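Local atomic coordinates of bartonella effector protein (Bep) substrate of VirB T4SS (Bartonella sp. AR 15-3, PDB entry 4M16), a protein that probably transfers AMP from ATP to tyrosine or threonine hydroxyls of target proteins, the structure covering its N-terminal Fic domain rather than the full-length effector. Residues 114-119 and 146-151; 103-108 and 195-200; 43-48 and 67-72; 94-99 and 107-112. One frame throughout, in Å; residues are numbered along the deposited sequence.

Contact 1: 114-119 and 146-151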
loop_
_atom_site.group_PDB
_atom_site.type_symbol
_atom_site.label_atom_id
_atom_site.label_comp_id
_atom_site.label_asym_id
_atom_site.label_seq_id
_atom_site.Cartn_x
_atom_site.Cartn_y
_atom_site.Cartn_z
ATOM N N GLN A 114 0.676 14.886 -2.141
ATOM C CA GLN A 114 0.859 15.122 -3.568
ATOM C C GLN A 114 2.331 15.272 -3.925
ATOM O O GLN A 114 2.830 14.679 -4.904
ATOM C CB GLN A 114 0.081 16.374 -4.050
ATOM C CG GLN A 114 -1.432 16.171 -4.085
ATOM C CD GLN A 114 -1.907 15.115 -5.081
ATOM O OE1 GLN A 114 -1.347 14.946 -6.174
ATOM N NE2 GLN A 114 -2.923 14.388 -4.693
ATOM N N GLU A 115 3.034 16.074 -3.142
ATOM C CA GLU A 115 4.457 16.259 -3.344
ATOM C C GLU A 115 5.249 14.924 -3.224
ATOM O O GLU A 115 6.195 14.650 -4.002
ATOM C CB GLU A 115 4.922 17.267 -2.292
ATOM C CG GLU A 115 6.404 17.336 -2.098
ATOM C CD GLU A 115 6.839 18.603 -1.359
ATOM O OE1 GLU A 115 6.246 18.928 -0.293
ATOM O OE2 GLU A 115 7.793 19.248 -1.866
ATOM N N ASN A 116 4.907 14.144 -2.214
ATOM C CA ASN A 116 5.585 12.896 -1.946
ATOM C C ASN A 116 5.338 11.864 -3.045
ATOM O O ASN A 116 6.261 11.148 -3.469
ATOM C CB ASN A 116 5.221 12.335 -0.562
ATOM C CG ASN A 116 5.788 13.155 0.619
ATOM O OD1 ASN A 116 6.725 13.978 0.491
ATOM N ND2 ASN A 116 5.250 12.912 1.771
ATOM N N LEU A 117 4.107 11.770 -3.523
ATOM C CA LEU A 117 3.806 10.892 -4.667
ATOM C C LEU A 117 4.535 11.317 -5.939
ATOM O O LEU A 117 5.021 10.460 -6.750
ATOM C CB LEU A 117 2.296 10.814 -4.909
ATOM C CG LEU A 117 1.469 10.059 -3.847
ATOM C CD1 LEU A 117 -0.049 10.156 -4.093
ATOM C CD2 LEU A 117 1.878 8.597 -3.762
ATOM N N LYS A 118 4.615 12.634 -6.154
ATOM C CA LYS A 118 5.451 13.153 -7.242
ATOM C C LYS A 118 6.896 12.682 -7.103
ATOM O O LYS A 118 7.528 12.281 -8.084
ATOM C CB LYS A 118 5.451 14.702 -7.316
ATOM N N GLU A 119 7.425 12.766 -5.892
ATOM C CA GLU A 119 8.841 12.351 -5.633
ATOM C C GLU A 119 9.020 10.831 -5.895
ATOM O O GLU A 119 9.957 10.404 -6.550
ATOM C CB GLU A 119 9.271 12.709 -4.207
ATOM C CG GLU A 119 9.408 14.200 -3.948
ATOM C CD GLU A 119 9.532 14.593 -2.479
ATOM O OE1 GLU A 119 8.875 14.017 -1.596
ATOM O OE2 GLU A 119 10.256 15.577 -2.202
ATOM N N PHE A 146 9.725 1.075 -1.448
ATOM C CA PHE A 146 8.653 0.482 -0.640
ATOM C C PHE A 146 8.462 1.103 0.766
ATOM O O PHE A 146 7.321 1.488 1.110
ATOM C CB PHE A 146 8.801 -1.045 -0.565
ATOM C CG PHE A 146 7.620 -1.718 0.093
ATOM C CD1 PHE A 146 7.565 -1.829 1.467
ATOM C CD2 PHE A 146 6.605 -2.247 -0.653
ATOM C CE1 PHE A 146 6.490 -2.402 2.074
ATOM C CE2 PHE A 146 5.498 -2.828 -0.041
ATOM C CZ PHE A 146 5.458 -2.947 1.319
ATOM N N SER A 147 9.554 1.358 1.473
ATOM C CA SER A 147 9.469 2.102 2.740
ATOM C C SER A 147 8.883 3.499 2.523
ATOM O O SER A 147 8.109 3.994 3.341
ATOM C CB SER A 147 10.813 2.269 3.407
ATOM O OG SER A 147 11.366 1.008 3.715
ATOM N N PHE A 148 9.256 4.143 1.429
ATOM C CA PHE A 148 8.798 5.494 1.174
ATOM C C PHE A 148 7.271 5.457 0.931
ATOM O O PHE A 148 6.525 6.174 1.573
ATOM C CB PHE A 148 9.574 6.125 -0.001
ATOM C CG PHE A 148 9.155 7.559 -0.354
ATOM C CD1 PHE A 148 8.715 8.459 0.612
ATOM C CD2 PHE A 148 9.294 8.026 -1.684
ATOM C CE1 PHE A 148 8.386 9.782 0.267
ATOM C CE2 PHE A 148 8.945 9.327 -2.021
ATOM C CZ PHE A 148 8.500 10.207 -1.034
ATOM N N LEU A 149 6.806 4.581 0.040
ATOM C CA LEU A 149 5.401 4.503 -0.227
ATOM C C LEU A 149 4.606 4.082 1.026
ATOM O O LEU A 149 3.545 4.646 1.270
ATOM C CB LEU A 149 5.101 3.591 -1.433
ATOM C CG LEU A 149 3.596 3.486 -1.774
ATOM C CD1 LEU A 149 3.059 4.836 -2.167
ATOM C CD2 LEU A 149 3.341 2.434 -2.847
ATOM N N ASN A 150 5.115 3.119 1.806
ATOM C CA ASN A 150 4.499 2.713 3.067
ATOM C C ASN A 150 4.310 3.965 3.962
ATOM O O ASN A 150 3.258 4.155 4.547
ATOM C CB ASN A 150 5.312 1.639 3.788
ATOM C CG ASN A 150 4.640 1.171 5.059
ATOM O OD1 ASN A 150 3.525 0.594 5.010
ATOM N ND2 ASN A 150 5.266 1.446 6.196
ATOM N N TYR A 151 5.353 4.768 4.089
ATOM C CA TYR A 151 5.267 5.998 4.901
ATOM C C TYR A 151 4.217 6.963 4.397
ATOM O O TYR A 151 3.466 7.546 5.199
ATOM C CB TYR A 151 6.609 6.720 4.920
ATOM C CG TYR A 151 6.523 8.167 5.310
ATOM C CD1 TYR A 151 6.356 8.560 6.621
ATOM C CD2 TYR A 151 6.597 9.169 4.322
ATOM C CE1 TYR A 151 6.234 9.928 6.934
ATOM C CE2 TYR A 151 6.499 10.507 4.637
ATOM C CZ TYR A 151 6.326 10.890 5.924
ATOM O OH TYR A 151 6.226 12.264 6.189
#
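Leu117 and Leu149 mark the level at which two helices of the Fic domain face each other, nearly antiparallel at 163°, with the axes of the short segments 10.5 Å apart. That spacing is wide, and the ring of Phe148 reaches into it. Its CG is anti to the backbone N (chi1 180°), and the far end of the ring meets the turn formed by Asn116 and Glu119. There CZ lies 3.4 Å from the backbone O of Asn116, and the same ring atom is 3.9 Å from CB of Asn116. One turn further along the same face of the helix, CB of Glu119 sits 4.0 Å from CE2 of Phe148, while OE1 of Glu119 approaches the ring edge near its plane, 3.9 Å from CZ. Further into the protein, CD2 of Leu117 and CD1 of Leu149 touch more loosely, at 4.3 Å. Tyr151 borders the contact beside Asn116, and its backbone is tied to Ala108. No hydrogen bond between the segments is evident, so the pairing rests largely on van der Waals contact. The carboxylate oxygen OE1 of Glu119, near the ring plane, probably gains a little from the positive rim of the phenyl ring.

Contact 2: 103-108 and 195-200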
loop_
_atom_site.group_PDB
_atom_site.type_symbol
_atom_site.label_atom_id
_atom_site.label_comp_id
_atom_site.label_asym_id
_atom_site.label_seq_id
_atom_site.Cartn_x
_atom_site.Cartn_y
_atom_site.Cartn_z
ATOM N N THR A 103 0.641 4.039 18.685
ATOM C CA THR A 103 1.896 4.791 18.679
ATOM C C THR A 103 1.606 6.255 18.489
ATOM O O THR A 103 0.462 6.657 18.343
ATOM C CB THR A 103 2.816 4.360 17.525
ATOM O OG1 THR A 103 2.300 4.892 16.292
ATOM C CG2 THR A 103 2.887 2.846 17.418
ATOM N N ASP A 104 2.667 7.048 18.472
ATOM C CA ASP A 104 2.570 8.435 18.073
ATOM C C ASP A 104 3.437 8.567 16.833
ATOM O O ASP A 104 4.218 9.485 16.730
ATOM C CB ASP A 104 3.059 9.304 19.256
ATOM C CG ASP A 104 2.103 9.225 20.449
ATOM O OD1 ASP A 104 0.975 9.711 20.313
ATOM O OD2 ASP A 104 2.446 8.633 21.485
ATOM N N ILE A 105 3.406 7.546 15.958
ATOM C CA ILE A 105 4.214 7.518 14.753
ATOM C C ILE A 105 3.302 7.720 13.533
ATOM O O ILE A 105 2.457 6.866 13.247
ATOM C CB ILE A 105 4.995 6.179 14.598
ATOM C CG1 ILE A 105 5.938 5.908 15.782
ATOM C CG2 ILE A 105 5.864 6.201 13.358
ATOM C CD1 ILE A 105 6.382 4.462 15.880
ATOM N N TYR A 106 3.447 8.860 12.846
ATOM C CA TYR A 106 2.503 9.230 11.771
ATOM C C TYR A 106 3.039 8.892 10.385
ATOM O O TYR A 106 4.236 8.899 10.136
ATOM C CB TYR A 106 2.146 10.721 11.836
ATOM C CG TYR A 106 1.359 11.074 13.066
ATOM C CD1 TYR A 106 1.972 11.208 14.282
ATOM C CD2 TYR A 106 -0.025 11.258 12.999
ATOM C CE1 TYR A 106 1.246 11.523 15.420
ATOM C CE2 TYR A 106 -0.769 11.549 14.137
ATOM C CZ TYR A 106 -0.107 11.684 15.336
ATOM O OH TYR A 106 -0.800 12.004 16.469
ATOM N N PHE A 107 2.111 8.518 9.526
ATOM C CA PHE A 107 2.313 8.524 8.082
ATOM C C PHE A 107 2.385 9.986 7.614
ATOM O O PHE A 107 2.232 10.930 8.390
ATOM C CB PHE A 107 1.151 7.778 7.397
ATOM C CG PHE A 107 1.098 6.344 7.771
ATOM C CD1 PHE A 107 2.078 5.452 7.318
ATOM C CD2 PHE A 107 0.119 5.877 8.667
ATOM C CE1 PHE A 107 2.026 4.106 7.709
ATOM C CE2 PHE A 107 0.097 4.568 9.048
ATOM C CZ PHE A 107 1.044 3.684 8.564
ATOM N N ALA A 108 2.635 10.168 6.346
ATOM C CA ALA A 108 2.691 11.502 5.778
ATOM C C ALA A 108 1.412 12.282 6.058
ATOM O O ALA A 108 0.290 11.759 5.982
ATOM C CB ALA A 108 2.899 11.409 4.296
ATOM N N ALA A 195 10.398 0.064 9.899
ATOM C CA ALA A 195 10.899 1.051 8.935
ATOM C C ALA A 195 10.523 2.463 9.371
ATOM O O ALA A 195 11.320 3.377 9.202
ATOM C CB ALA A 195 10.399 0.757 7.513
ATOM N N MET A 196 9.347 2.635 9.969
ATOM C CA MET A 196 8.931 3.969 10.439
ATOM C C MET A 196 9.393 4.298 11.841
ATOM O O MET A 196 9.634 5.478 12.138
ATOM C CB MET A 196 7.405 4.176 10.291
ATOM C CG MET A 196 7.073 4.498 8.825
ATOM S SD MET A 196 5.349 4.347 8.515
ATOM C CE MET A 196 4.705 5.659 9.577
ATOM N N ALA A 197 9.515 3.268 12.695
ATOM C CA ALA A 197 9.800 3.477 14.132
ATOM C C ALA A 197 11.304 3.660 14.400
ATOM O O ALA A 197 11.696 4.543 15.153
ATOM C CB ALA A 197 9.250 2.338 14.990
ATOM N N LEU A 198 12.122 2.833 13.772
ATOM C CA LEU A 198 13.546 2.822 14.023
ATOM C C LEU A 198 14.264 3.910 13.192
ATOM O O LEU A 198 13.634 4.648 12.474
ATOM C CB LEU A 198 14.115 1.428 13.690
ATOM C CG LEU A 198 13.498 0.215 14.416
ATOM C CD1 LEU A 198 14.063 -1.054 13.781
ATOM C CD2 LEU A 198 13.715 0.270 15.926
ATOM N N LYS A 199 15.585 3.992 13.300
ATOM C CA LYS A 199 16.364 5.036 12.597
ATOM C C LYS A 199 17.414 4.425 11.723
ATOM O O LYS A 199 17.890 3.307 11.972
ATOM C CB LYS A 199 17.109 5.926 13.601
ATOM C CG LYS A 199 16.247 6.963 14.282
ATOM C CD LYS A 199 17.050 7.889 15.181
ATOM C CE LYS A 199 17.112 7.402 16.610
ATOM N NZ LYS A 199 17.836 8.410 17.455
ATOM N N GLY A 200 17.796 5.201 10.718
ATOM C CA GLY A 200 18.959 4.907 9.900
ATOM C C GLY A 200 19.054 3.493 9.417
ATOM O O GLY A 200 18.125 2.961 8.744
#
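Met196, in the last turn of helix 185-197, reaches across to Ile105, Tyr106 and Phe107 of the loop. Its CB starts against the CG2 methyl of Ile105, 4.0 Å away. From there the chain runs on through CG to the sulfur, which lies obliquely to the Phe107 ring: SD is 3.4 Å from CE1, and 4.3 Å from the ring centroid on a line 53° off the ring normal. At SD the chain bends (chi3 64°), and this turn carries CE to a spot 3.5 Å from CD1 of Phe107. CE also lies 3.3 Å from the backbone O of Tyr106, so the methyl meets a carbonyl and a ring at once. One residue on, CB of Ala197 takes up the CD1 methyl of Ile105 at 3.7 Å. The loop has its own brace, an ST turn in which the backbone N of Ile105 donates to OG1 of Thr103 over 2.9 Å. Phe107 in turn stacks on His153, which begins the His-Pro-Phe sequence of the Fic motif. This Met-aromatic contact therefore joins the end of a helix to a loop beside the Fic active-site region, a position consistent with the flap of Fic proteins.

Contact 3: 43-48 and 67-72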
loop_
_atom_site.group_PDB
_atom_site.type_symbol
_atom_site.label_atom_id
_atom_site.label_comp_id
_atom_site.label_asym_id
_atom_site.label_seq_id
_atom_site.Cartn_x
_atom_site.Cartn_y
_atom_site.Cartn_z
ATOM N N LYS A 43 -10.302 -11.703 -5.414
ATOM C CA LYS A 43 -10.853 -11.928 -6.727
ATOM C C LYS A 43 -10.167 -11.042 -7.772
ATOM O O LYS A 43 -9.821 -11.539 -8.862
ATOM C CB LYS A 43 -12.382 -11.737 -6.722
ATOM C CG LYS A 43 -13.084 -12.916 -6.089
ATOM C CD LYS A 43 -14.604 -12.708 -6.013
ATOM C CE LYS A 43 -15.352 -13.941 -5.528
ATOM N NZ LYS A 43 -16.364 -13.577 -4.495
ATOM N N VAL A 44 -9.948 -9.758 -7.427
ATOM C CA VAL A 44 -9.347 -8.791 -8.360
ATOM C C VAL A 44 -7.875 -9.115 -8.582
ATOM O O VAL A 44 -7.397 -9.076 -9.721
ATOM C CB VAL A 44 -9.525 -7.345 -7.878
ATOM C CG1 VAL A 44 -8.637 -6.397 -8.645
ATOM C CG2 VAL A 44 -10.966 -6.920 -7.986
ATOM N N ILE A 45 -7.168 -9.457 -7.499
ATOM C CA ILE A 45 -5.744 -9.868 -7.582
ATOM C C ILE A 45 -5.627 -11.021 -8.585
ATOM O O ILE A 45 -4.745 -11.011 -9.424
ATOM C CB ILE A 45 -5.176 -10.303 -6.216
ATOM C CG1 ILE A 45 -5.172 -9.132 -5.255
ATOM C CG2 ILE A 45 -3.800 -10.984 -6.353
ATOM C CD1 ILE A 45 -4.242 -8.039 -5.617
ATOM N N ASN A 46 -6.564 -11.958 -8.518
ATOM C CA ASN A 46 -6.616 -13.048 -9.467
ATOM C C ASN A 46 -6.728 -12.624 -10.922
ATOM O O ASN A 46 -5.987 -13.150 -11.752
ATOM C CB ASN A 46 -7.732 -14.029 -9.139
ATOM C CG ASN A 46 -7.506 -14.744 -7.829
ATOM O OD1 ASN A 46 -6.416 -14.691 -7.274
ATOM N ND2 ASN A 46 -8.542 -15.379 -7.314
ATOM N N SER A 47 -7.600 -11.667 -11.215
ATOM C CA SER A 47 -7.790 -11.138 -12.596
ATOM C C SER A 47 -6.474 -10.520 -13.089
ATOM O O SER A 47 -6.018 -10.784 -14.234
ATOM C CB SER A 47 -8.900 -10.102 -12.617
ATOM O OG SER A 47 -9.023 -9.507 -13.893
ATOM N N LEU A 48 -5.848 -9.736 -12.211
ATOM C CA LEU A 48 -4.638 -8.987 -12.565
ATOM C C LEU A 48 -3.507 -9.889 -13.036
ATOM O O LEU A 48 -2.553 -9.417 -13.699
ATOM C CB LEU A 48 -4.202 -8.094 -11.399
ATOM C CG LEU A 48 -5.134 -6.957 -10.998
ATOM C CD1 LEU A 48 -4.860 -6.391 -9.636
ATOM C CD2 LEU A 48 -5.072 -5.818 -11.993
ATOM N N LYS A 67 -8.479 1.523 -7.060
ATOM C CA LYS A 67 -9.842 1.556 -7.627
ATOM C C LYS A 67 -10.294 0.140 -8.019
ATOM O O LYS A 67 -11.433 -0.269 -7.726
ATOM C CB LYS A 67 -9.917 2.534 -8.814
ATOM C CG LYS A 67 -11.151 2.447 -9.705
ATOM C CD LYS A 67 -12.361 3.069 -9.088
ATOM C CE LYS A 67 -13.546 3.094 -10.062
ATOM N NZ LYS A 67 -13.477 4.214 -11.031
ATOM N N ARG A 68 -9.431 -0.623 -8.680
ATOM C CA ARG A 68 -9.765 -2.020 -8.986
ATOM C C ARG A 68 -10.061 -2.877 -7.758
ATOM O O ARG A 68 -11.054 -3.643 -7.727
ATOM C CB ARG A 68 -8.628 -2.700 -9.785
ATOM C CG ARG A 68 -8.458 -2.202 -11.227
ATOM C CD ARG A 68 -9.616 -2.615 -12.139
ATOM N NE ARG A 68 -9.747 -4.073 -12.177
ATOM C CZ ARG A 68 -8.982 -4.903 -12.882
ATOM N NH1 ARG A 68 -8.023 -4.445 -13.672
ATOM N NH2 ARG A 68 -9.174 -6.210 -12.777
ATOM N N LEU A 69 -9.173 -2.754 -6.777
ATOM C CA LEU A 69 -9.211 -3.582 -5.572
ATOM C C LEU A 69 -10.412 -3.273 -4.679
ATOM O O LEU A 69 -10.942 -4.174 -4.087
ATOM C CB LEU A 69 -7.942 -3.434 -4.731
ATOM C CG LEU A 69 -6.695 -4.128 -5.290
ATOM C CD1 LEU A 69 -5.356 -3.649 -4.664
ATOM C CD2 LEU A 69 -6.841 -5.609 -5.180
ATOM N N PHE A 70 -10.811 -2.014 -4.588
ATOM C CA PHE A 70 -11.778 -1.547 -3.580
ATOM C C PHE A 70 -12.965 -0.770 -4.143
ATOM O O PHE A 70 -13.758 -0.216 -3.373
ATOM C CB PHE A 70 -11.042 -0.629 -2.575
ATOM C CG PHE A 70 -9.981 -1.332 -1.810
ATOM C CD1 PHE A 70 -10.338 -2.273 -0.854
ATOM C CD2 PHE A 70 -8.627 -1.132 -2.085
ATOM C CE1 PHE A 70 -9.398 -3.017 -0.186
ATOM C CE2 PHE A 70 -7.666 -1.863 -1.378
ATOM C CZ PHE A 70 -8.042 -2.779 -0.429
ATOM N N GLY A 71 -13.116 -0.746 -5.451
ATOM C CA GLY A 71 -14.108 0.068 -6.110
ATOM C C GLY A 71 -15.498 -0.460 -5.896
ATOM O O GLY A 71 -16.457 0.326 -5.754
ATOM N N SER A 72 -15.632 -1.784 -5.767
ATOM C CA SER A 72 -16.938 -2.325 -5.393
ATOM C C SER A 72 -17.400 -1.926 -3.992
ATOM O O SER A 72 -18.639 -1.874 -3.714
ATOM C CB SER A 72 -16.970 -3.848 -5.538
ATOM O OG SER A 72 -16.969 -4.165 -6.919
#
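Val44 and Leu69 bring two helices of the largely helical Fic fold together, the last turns of helix 30-48 against those of helix 59-70, with the CA atoms of Val44 and Leu69 5.9 Å apart. Such a short separation lets Val44 rest on the neighbouring backbone: its CG2 is 3.3 Å from the backbone O of Arg68. The other branch, CG1, anti to the backbone N at chi1 166°, sits 3.9 Å from CB of Arg68 and 4.0 Å from CD2 of Leu69. That same leucine methyl is also met by Ile45, whose CD1 comes within 3.6 Å of it. Ile165 of helix 159-174 lies against Ile45, Leu48 and Leu69, so the apolar side of the contact continues into a third helix.

The polar side belongs to Arg68. Bends at chi2 and chi3 (-69° and -59°) fold CD and then NE round, and the guanidinium ends up next to Ser47 and Leu48. What positions it lies mainly outside the two segments: Glu51 forms a salt bridge with NH1 and accepts a hydrogen bond from OG of Ser47, and the hydroxyl of Tyr64 is hydrogen-bonded to NH1 as well. Within the contact, NH2 of Arg68 is 3.5 Å from OG of Ser47, which lies at the guanidinium edge. Leu48 runs past the arginine in the opposite direction and sets its CD2 methyl 3.7 Å from NH1 of Arg68.

Contact 4: 94-99 and 107-112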
loop_
_atom_site.group_PDB
_atom_site.type_symbol
_atom_site.label_atom_id
_atom_site.label_comp_id
_atom_site.label_asym_id
_atom_site.label_seq_id
_atom_site.Cartn_x
_atom_site.Cartn_y
_atom_site.Cartn_z
ATOM N N GLN A 94 -12.433 13.820 5.137
ATOM C CA GLN A 94 -11.041 14.146 5.041
ATOM C C GLN A 94 -10.247 13.357 6.050
ATOM O O GLN A 94 -10.765 12.960 7.071
ATOM C CB GLN A 94 -10.817 15.631 5.262
ATOM C CG GLN A 94 -9.441 15.991 4.753
ATOM C CD GLN A 94 -9.352 17.448 4.478
ATOM O OE1 GLN A 94 -10.051 18.269 5.149
ATOM N NE2 GLN A 94 -8.602 17.792 3.425
ATOM N N MET A 95 -9.006 13.043 5.709
ATOM C CA MET A 95 -8.146 12.339 6.642
ATOM C C MET A 95 -6.720 12.825 6.528
ATOM O O MET A 95 -5.888 12.123 5.999
ATOM C CB MET A 95 -8.237 10.840 6.393
ATOM C CG MET A 95 -7.503 9.977 7.406
ATOM S SD MET A 95 -8.460 9.971 8.919
ATOM C CE MET A 95 -7.929 8.452 9.689
ATOM N N SER A 96 -6.451 14.030 6.988
ATOM C CA SER A 96 -5.065 14.586 6.846
ATOM C C SER A 96 -4.005 13.786 7.648
ATOM O O SER A 96 -2.845 13.639 7.231
ATOM C CB SER A 96 -5.022 16.091 7.193
ATOM O OG SER A 96 -5.879 16.792 6.293
ATOM N N MET A 97 -4.384 13.299 8.820
ATOM C CA MET A 97 -3.450 12.637 9.716
ATOM C C MET A 97 -3.846 11.187 9.983
ATOM O O MET A 97 -5.008 10.891 10.258
ATOM C CB MET A 97 -3.346 13.423 11.050
ATOM C CG MET A 97 -2.636 14.745 10.883
ATOM S SD MET A 97 -2.174 15.506 12.428
ATOM C CE MET A 97 -3.803 15.962 12.975
ATOM N N MET A 98 -2.864 10.308 9.849
ATOM C CA MET A 98 -3.003 8.880 10.117
ATOM C C MET A 98 -1.731 8.386 10.792
ATOM O O MET A 98 -0.627 8.840 10.498
ATOM C CB MET A 98 -3.220 8.121 8.815
ATOM C CG MET A 98 -4.449 8.585 8.066
ATOM S SD MET A 98 -5.034 7.383 6.840
ATOM C CE MET A 98 -5.822 6.138 7.870
ATOM N N LYS A 99 -1.875 7.498 11.748
ATOM C CA LYS A 99 -0.737 7.024 12.468
ATOM C C LYS A 99 -0.794 5.532 12.613
ATOM O O LYS A 99 -1.800 4.899 12.221
ATOM C CB LYS A 99 -0.650 7.747 13.810
ATOM C CG LYS A 99 -1.785 7.529 14.762
ATOM C CD LYS A 99 -1.619 8.483 15.935
ATOM C CE LYS A 99 -2.556 8.184 17.082
ATOM N NZ LYS A 99 -2.591 6.732 17.299
ATOM N N PHE A 107 2.111 8.518 9.526
ATOM C CA PHE A 107 2.313 8.524 8.082
ATOM C C PHE A 107 2.385 9.986 7.614
ATOM O O PHE A 107 2.232 10.930 8.390
ATOM C CB PHE A 107 1.151 7.778 7.397
ATOM C CG PHE A 107 1.098 6.344 7.771
ATOM C CD1 PHE A 107 2.078 5.452 7.318
ATOM C CD2 PHE A 107 0.119 5.877 8.667
ATOM C CE1 PHE A 107 2.026 4.106 7.709
ATOM C CE2 PHE A 107 0.097 4.568 9.048
ATOM C CZ PHE A 107 1.044 3.684 8.564
ATOM N N ALA A 108 2.635 10.168 6.346
ATOM C CA ALA A 108 2.691 11.502 5.778
ATOM C C ALA A 108 1.412 12.282 6.058
ATOM O O ALA A 108 0.290 11.759 5.982
ATOM C CB ALA A 108 2.899 11.409 4.296
ATOM N N HIS A 109 1.599 13.550 6.336
ATOM C CA HIS A 109 0.480 14.471 6.459
ATOM C C HIS A 109 -0.140 14.694 5.080
ATOM O O HIS A 109 0.545 14.702 4.061
ATOM C CB HIS A 109 0.972 15.801 7.114
ATOM C CG HIS A 109 -0.160 16.695 7.567
ATOM N ND1 HIS A 109 -0.907 17.443 6.682
ATOM C CD2 HIS A 109 -0.712 16.906 8.781
ATOM C CE1 HIS A 109 -1.841 18.114 7.334
ATOM N NE2 HIS A 109 -1.729 17.827 8.621
ATOM N N GLY A 110 -1.449 14.833 5.044
ATOM C CA GLY A 110 -2.158 15.055 3.784
ATOM C C GLY A 110 -1.563 16.169 2.970
ATOM O O GLY A 110 -1.538 16.095 1.776
ATOM N N ASP A 111 -1.125 17.239 3.628
ATOM C CA ASP A 111 -0.488 18.394 2.988
ATOM C C ASP A 111 0.754 18.086 2.141
ATOM O O ASP A 111 1.205 18.944 1.393
ATOM C CB ASP A 111 -0.084 19.428 4.063
ATOM C CG ASP A 111 -1.273 20.113 4.675
ATOM O OD1 ASP A 111 -2.436 19.849 4.222
ATOM O OD2 ASP A 111 -1.053 20.937 5.597
ATOM N N LYS A 112 1.334 16.912 2.326
ATOM C CA LYS A 112 2.584 16.496 1.666
ATOM C C LYS A 112 2.333 15.333 0.713
ATOM O O LYS A 112 3.240 14.962 -0.041
ATOM C CB LYS A 112 3.593 16.002 2.706
ATOM C CG LYS A 112 4.115 17.088 3.672
ATOM C CD LYS A 112 4.642 18.261 2.894
ATOM C CE LYS A 112 5.699 19.061 3.629
ATOM N NZ LYS A 112 6.205 20.150 2.742
HETATM O O HOH W 1 -0.394 11.731 8.905
#
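Ser96 to Lys99 and Phe107 to Gly110 run almost exactly antiparallel, 174° apart, and two backbone bonds join them: Phe107 N to Met98 O, 2.9 Å, and Gly110 N to Ser96 O, also 2.9 Å. Between them a water bridges the two segments, accepting from Met98 N at 3.0 Å and donating to Phe107 O at 2.8 Å. Gly110 carries no side chain, and its CA comes within 4.2 Å of the CA of Ser96.

Beside this close approach stands His109, at the N-cap of helix 110-126. With CG anti to the backbone N (chi1 -167°), its ring is placed for ND1 to accept from Asp111 N at 3.1 Å, nearly straight at 164° and close to the ring plane. That capping bond would help to fix the rotation of the imidazole. Ser96 O lies over one face, offset toward the rim, while CG of Met97 packs 3.6 Å from CD2 of His109. At the other end, CB of Met98 touches the Phe107 ring. Arg81 adds hydrogen bonds to the carbonyls of Met95 and Ala108. The pairing closes a short hairpin-like loop that leads into a capped helix. With Phe107 stacked on His153, this loop is probably the base of the flap that, in Fic enzymes, aligns the target chain.

Contacts 1, 2 and 4 form one cluster, their centres 12 to 14 Å apart, while contact 3 lies 22 to 29 Å away between centres and touches none of them. Along the chain, contact 3 closes first; contact 4 follows, then contact 1, which is nested inside the long loop closed by contact 2. Phe107 and Ala108 serve both contacts 2 and 4, helix 110-126 serves contacts 1 and 4, and Ala108 N probably bonds to Tyr151 O of contact 1. The putative flap is thus fastened to helix 135-152, which leads into the Fic motif, and to the end of helix 185-197, while contact 3 joins helices across the chain's centre from contacts 1 and 2.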